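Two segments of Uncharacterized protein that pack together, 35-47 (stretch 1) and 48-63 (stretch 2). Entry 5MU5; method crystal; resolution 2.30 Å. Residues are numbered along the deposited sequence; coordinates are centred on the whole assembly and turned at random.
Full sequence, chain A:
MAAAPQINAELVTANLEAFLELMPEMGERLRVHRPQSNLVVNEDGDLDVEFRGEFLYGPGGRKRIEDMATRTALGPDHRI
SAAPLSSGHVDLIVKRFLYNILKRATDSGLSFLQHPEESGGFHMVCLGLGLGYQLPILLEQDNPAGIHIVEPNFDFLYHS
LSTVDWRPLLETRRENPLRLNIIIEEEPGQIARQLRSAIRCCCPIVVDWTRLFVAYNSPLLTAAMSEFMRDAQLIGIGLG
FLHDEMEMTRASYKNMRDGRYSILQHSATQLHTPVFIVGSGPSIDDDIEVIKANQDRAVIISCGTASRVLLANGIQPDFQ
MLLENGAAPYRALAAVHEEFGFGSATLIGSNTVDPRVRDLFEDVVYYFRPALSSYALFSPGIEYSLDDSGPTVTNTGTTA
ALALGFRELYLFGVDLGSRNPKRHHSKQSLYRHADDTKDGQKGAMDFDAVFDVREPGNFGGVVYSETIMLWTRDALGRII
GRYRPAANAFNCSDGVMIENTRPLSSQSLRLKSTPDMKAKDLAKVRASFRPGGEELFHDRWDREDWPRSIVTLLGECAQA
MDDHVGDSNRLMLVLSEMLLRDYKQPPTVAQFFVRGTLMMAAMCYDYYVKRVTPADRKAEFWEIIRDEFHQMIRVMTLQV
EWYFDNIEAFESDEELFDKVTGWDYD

Stretch 1 35-47: PQSNLVVNEDGDL
Stretch 2 (48-63) DVEFRGEFLYGPGGRK

Stretch 1 runs into stretch 2 through a hairpin, strand 38-41 lying antiparallel to strand 48-51 with Asn 38 opposite Glu 50, Leu 39 opposite Val 49 and Val 40 opposite Asp 48. Before the strand, buried Ser 37 (chi1 p) sets CB 3.6 Å from Val 49 CG1. Asn 38 (phi/psi -117/138) forms a closed backbone pair, its N to Glu 50 O at 2.9 Å and Glu 50 N to its O at 2.8 Å; with chi1 m, its ND2 makes a weak hydrogen bond to Glu 50 OE1 (3.4 Å). Leu 39 (t, p) points to the other face, where CD1 lies 4.3 Å from Val 49 CG2. Val 40 (-133/158, chi1 m) repeats the pairing, N to Asp 48 O 2.8 Å and Asp 48 N to Val 40 O 2.7 Å, while its branched side chain brings CG2 within 3.9 Å of Phe 55 CE2.

Asn 42 (chi1 p) opens a type I turn ending at Gly 45, whose phi of 83° favours glycine; Asn 42 OD1 accepts Asp 46 N at 2.9 Å. Asp 44 (m) reaches toward stretch 2, its OD2 accepting Gly 60 N at 2.6 Å. Asp 46 (m) directs OD1 to Arg 62 NH1, 3.5 Å away, in a salt bridge with a weak hydrogen bond.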

# COMPACT_ATOMS: atom_id res chain seq x y z
N PRO A 35 -10.34 -29.53 23.24
CA PRO A 35 -11.56 -29.06 22.56
C PRO A 35 -12.83 -29.19 23.40
O PRO A 35 -12.92 -30.07 24.25
CB PRO A 35 -11.65 -29.98 21.34
CG PRO A 35 -11.01 -31.24 21.79
CD PRO A 35 -9.93 -30.86 22.77
N GLN A 36 -13.79 -28.30 23.17
CA GLN A 36 -15.10 -28.41 23.79
C GLN A 36 -15.99 -29.34 22.97
O GLN A 36 -16.90 -29.95 23.49
CB GLN A 36 -15.78 -27.05 23.86
CG GLN A 36 -15.13 -26.06 24.81
CD GLN A 36 -15.68 -24.65 24.62
OE1 GLN A 36 -16.01 -24.24 23.50
NE2 GLN A 36 -15.76 -23.89 25.72
N SER A 37 -15.73 -29.42 21.67
CA SER A 37 -16.54 -30.25 20.79
C SER A 37 -16.00 -31.66 20.75
O SER A 37 -14.89 -31.91 21.22
CB SER A 37 -16.59 -29.66 19.38
OG SER A 37 -15.30 -29.36 18.91
N ASN A 38 -16.78 -32.58 20.20
CA ASN A 38 -16.42 -34.00 20.15
C ASN A 38 -16.28 -34.48 18.72
O ASN A 38 -17.09 -34.14 17.87
CB ASN A 38 -17.50 -34.85 20.84
CG ASN A 38 -17.62 -34.56 22.31
OD1 ASN A 38 -16.62 -34.56 23.04
ND2 ASN A 38 -18.83 -34.31 22.76
N LEU A 39 -15.25 -35.28 18.47
CA LEU A 39 -15.08 -35.90 17.17
C LEU A 39 -15.78 -37.24 17.27
O LEU A 39 -15.42 -38.04 18.12
CB LEU A 39 -13.60 -36.10 16.85
CG LEU A 39 -13.31 -36.59 15.42
CD1 LEU A 39 -13.70 -35.53 14.42
CD2 LEU A 39 -11.84 -36.97 15.25
N VAL A 40 -16.78 -37.47 16.43
CA VAL A 40 -17.56 -38.70 16.47
C VAL A 40 -17.74 -39.30 15.08
O VAL A 40 -17.62 -38.59 14.08
CB VAL A 40 -18.95 -38.48 17.12
CG1 VAL A 40 -18.81 -37.84 18.50
CG2 VAL A 40 -19.85 -37.62 16.24
N VAL A 41 -18.01 -40.60 15.02
CA VAL A 41 -18.32 -41.27 13.76
C VAL A 41 -19.83 -41.18 13.56
O VAL A 41 -20.59 -41.61 14.42
CB VAL A 41 -17.91 -42.75 13.79
CG1 VAL A 41 -18.33 -43.44 12.50
CG2 VAL A 41 -16.41 -42.90 14.00
N ASN A 42 -20.27 -40.61 12.43
CA ASN A 42 -21.71 -40.49 12.14
C ASN A 42 -22.26 -41.79 11.52
O ASN A 42 -21.52 -42.75 11.34
CB ASN A 42 -22.01 -39.25 11.28
CG ASN A 42 -21.58 -39.41 9.83
OD1 ASN A 42 -21.08 -40.44 9.43
ND2 ASN A 42 -21.78 -38.36 9.05
N GLU A 43 -23.55 -41.81 11.20
CA GLU A 43 -24.21 -43.01 10.65
C GLU A 43 -23.63 -43.47 9.31
O GLU A 43 -23.59 -44.67 9.02
CB GLU A 43 -25.71 -42.76 10.47
CG GLU A 43 -26.45 -42.55 11.78
CD GLU A 43 -27.87 -42.08 11.57
OE1 GLU A 43 -28.16 -41.43 10.53
OE2 GLU A 43 -28.71 -42.34 12.47
N ASP A 44 -23.19 -42.51 8.50
CA ASP A 44 -22.52 -42.80 7.24
C ASP A 44 -21.10 -43.37 7.46
O ASP A 44 -20.45 -43.79 6.50
CB ASP A 44 -22.39 -41.51 6.41
CG ASP A 44 -23.73 -40.80 6.18
OD1 ASP A 44 -24.77 -41.48 6.12
OD2 ASP A 44 -23.72 -39.56 6.07
N GLY A 45 -20.62 -43.37 8.70
CA GLY A 45 -19.26 -43.84 9.03
C GLY A 45 -18.18 -42.78 8.80
O GLY A 45 -16.99 -43.09 8.90
N ASP A 46 -18.59 -41.55 8.50
CA ASP A 46 -17.66 -40.45 8.28
C ASP A 46 -17.41 -39.78 9.62
O ASP A 46 -18.31 -39.77 10.49
CB ASP A 46 -18.25 -39.41 7.34
CG ASP A 46 -18.76 -40.01 6.05
OD1 ASP A 46 -17.99 -40.76 5.42
OD2 ASP A 46 -19.92 -39.71 5.68
N LEU A 47 -16.22 -39.24 9.79
CA LEU A 47 -15.92 -38.53 11.02
C LEU A 47 -16.67 -37.20 10.99
O LEU A 47 -16.79 -36.59 9.93
CB LEU A 47 -14.42 -38.32 11.20
CG LEU A 47 -13.63 -39.58 11.60
CD1 LEU A 47 -12.14 -39.28 11.52
CD2 LEU A 47 -14.01 -40.06 13.00
N ASP A 48 -17.18 -36.78 12.14
CA ASP A 48 -17.97 -35.56 12.24
C ASP A 48 -17.69 -34.89 13.58
O ASP A 48 -17.12 -35.50 14.48
CB ASP A 48 -19.47 -35.91 12.11
CG ASP A 48 -20.32 -34.73 11.66
OD1 ASP A 48 -19.85 -33.57 11.68
OD2 ASP A 48 -21.49 -34.94 11.26
N VAL A 49 -18.05 -33.61 13.69
CA VAL A 49 -17.89 -32.84 14.92
C VAL A 49 -19.25 -32.54 15.55
O VAL A 49 -20.08 -31.84 14.96
CB VAL A 49 -17.14 -31.53 14.67
CG1 VAL A 49 -16.92 -30.78 15.97
CG2 VAL A 49 -15.80 -31.81 14.00
N GLU A 50 -19.47 -33.09 16.74
CA GLU A 50 -20.72 -32.92 17.45
C GLU A 50 -20.51 -31.97 18.62
O GLU A 50 -19.45 -31.92 19.21
CB GLU A 50 -21.25 -34.28 17.92
CG GLU A 50 -22.59 -34.25 18.65
CD GLU A 50 -22.46 -33.99 20.14
OE1 GLU A 50 -21.53 -34.55 20.77
OE2 GLU A 50 -23.29 -33.24 20.70
N PHE A 51 -21.54 -31.19 18.92
CA PHE A 51 -21.52 -30.24 20.02
C PHE A 51 -22.95 -29.89 20.41
O PHE A 51 -23.67 -29.26 19.63
CB PHE A 51 -20.73 -28.98 19.65
CG PHE A 51 -20.66 -27.96 20.76
CD1 PHE A 51 -20.07 -28.29 21.98
CD2 PHE A 51 -21.16 -26.68 20.58
CE1 PHE A 51 -19.99 -27.36 23.00
CE2 PHE A 51 -21.08 -25.75 21.60
CZ PHE A 51 -20.50 -26.09 22.81
N ARG A 52 -23.36 -30.32 21.60
CA ARG A 52 -24.71 -30.09 22.09
C ARG A 52 -25.75 -30.62 21.11
O ARG A 52 -26.74 -29.95 20.82
CB ARG A 52 -24.94 -28.60 22.38
CG ARG A 52 -23.97 -28.04 23.40
CD ARG A 52 -24.25 -26.56 23.63
NE ARG A 52 -23.36 -25.99 24.64
CZ ARG A 52 -23.10 -24.69 24.77
NH1 ARG A 52 -23.63 -23.79 23.94
NH2 ARG A 52 -22.27 -24.28 25.73
N GLY A 53 -25.51 -31.82 20.58
CA GLY A 53 -26.43 -32.45 19.64
C GLY A 53 -26.45 -31.88 18.23
O GLY A 53 -27.27 -32.29 17.42
N GLU A 54 -25.55 -30.94 17.92
CA GLU A 54 -25.46 -30.37 16.58
C GLU A 54 -24.24 -30.96 15.90
O GLU A 54 -23.20 -31.13 16.53
CB GLU A 54 -25.31 -28.86 16.64
CG GLU A 54 -26.50 -28.13 17.22
CD GLU A 54 -26.26 -26.63 17.29
OE1 GLU A 54 -25.09 -26.20 17.20
OE2 GLU A 54 -27.24 -25.88 17.42
N PHE A 55 -24.37 -31.25 14.61
CA PHE A 55 -23.30 -31.85 13.83
C PHE A 55 -22.83 -30.89 12.75
O PHE A 55 -23.63 -30.22 12.12
CB PHE A 55 -23.79 -33.16 13.22
CG PHE A 55 -23.99 -34.26 14.22
CD1 PHE A 55 -24.94 -34.15 15.23
CD2 PHE A 55 -23.22 -35.42 14.15
CE1 PHE A 55 -25.11 -35.16 16.16
CE2 PHE A 55 -23.40 -36.44 15.07
CZ PHE A 55 -24.35 -36.32 16.08
N LEU A 56 -21.52 -30.82 12.55
CA LEU A 56 -20.96 -29.96 11.51
C LEU A 56 -21.46 -30.41 10.15
O LEU A 56 -22.04 -29.63 9.42
CB LEU A 56 -19.43 -29.95 11.56
CG LEU A 56 -18.69 -29.25 10.41
CD1 LEU A 56 -19.17 -27.82 10.25
CD2 LEU A 56 -17.19 -29.26 10.64
N TYR A 57 -21.25 -31.68 9.82
CA TYR A 57 -21.64 -32.21 8.53
C TYR A 57 -23.04 -32.84 8.52
O TYR A 57 -23.81 -32.62 7.60
CB TYR A 57 -20.58 -33.19 8.04
CG TYR A 57 -19.27 -32.49 7.78
CD1 TYR A 57 -19.10 -31.71 6.63
CD2 TYR A 57 -18.21 -32.57 8.68
CE1 TYR A 57 -17.93 -31.03 6.39
CE2 TYR A 57 -17.02 -31.91 8.43
CZ TYR A 57 -16.89 -31.14 7.29
OH TYR A 57 -15.73 -30.47 7.05
N GLY A 58 -23.37 -33.62 9.54
CA GLY A 58 -24.65 -34.32 9.57
C GLY A 58 -24.64 -35.43 8.53
O GLY A 58 -23.63 -35.63 7.85
N PRO A 59 -25.77 -36.15 8.37
CA PRO A 59 -25.76 -37.26 7.41
C PRO A 59 -25.64 -36.76 5.97
O PRO A 59 -26.35 -35.83 5.58
CB PRO A 59 -27.10 -37.96 7.66
CG PRO A 59 -28.00 -36.86 8.14
CD PRO A 59 -27.11 -35.95 8.96
N GLY A 60 -24.73 -37.36 5.21
CA GLY A 60 -24.46 -36.93 3.84
C GLY A 60 -23.76 -35.58 3.70
O GLY A 60 -23.69 -35.04 2.60
N GLY A 61 -23.26 -35.01 4.79
CA GLY A 61 -22.58 -33.72 4.74
C GLY A 61 -21.23 -33.80 4.04
O GLY A 61 -20.86 -32.90 3.29
N ARG A 62 -20.50 -34.87 4.31
CA ARG A 62 -19.22 -35.11 3.67
C ARG A 62 -19.41 -35.19 2.16
O ARG A 62 -18.74 -34.48 1.41
CB ARG A 62 -18.59 -36.41 4.17
CG ARG A 62 -17.33 -36.76 3.42
CD ARG A 62 -16.66 -38.01 3.95
NE ARG A 62 -15.33 -38.15 3.38
CZ ARG A 62 -14.42 -39.01 3.80
NH1 ARG A 62 -14.67 -39.84 4.80
NH2 ARG A 62 -13.23 -39.03 3.20
N LYS A 63 -20.31 -36.05 1.73
CA LYS A 63 -20.59 -36.20 0.31
C LYS A 63 -20.98 -34.87 -0.34
O LYS A 63 -20.58 -34.59 -1.45
CB LYS A 63 -21.71 -37.22 0.10
CG LYS A 63 -22.07 -37.47 -1.35
CD LYS A 63 -23.20 -38.48 -1.40
CE LYS A 63 -23.62 -38.79 -2.82
NZ LYS A 63 -24.69 -39.83 -2.81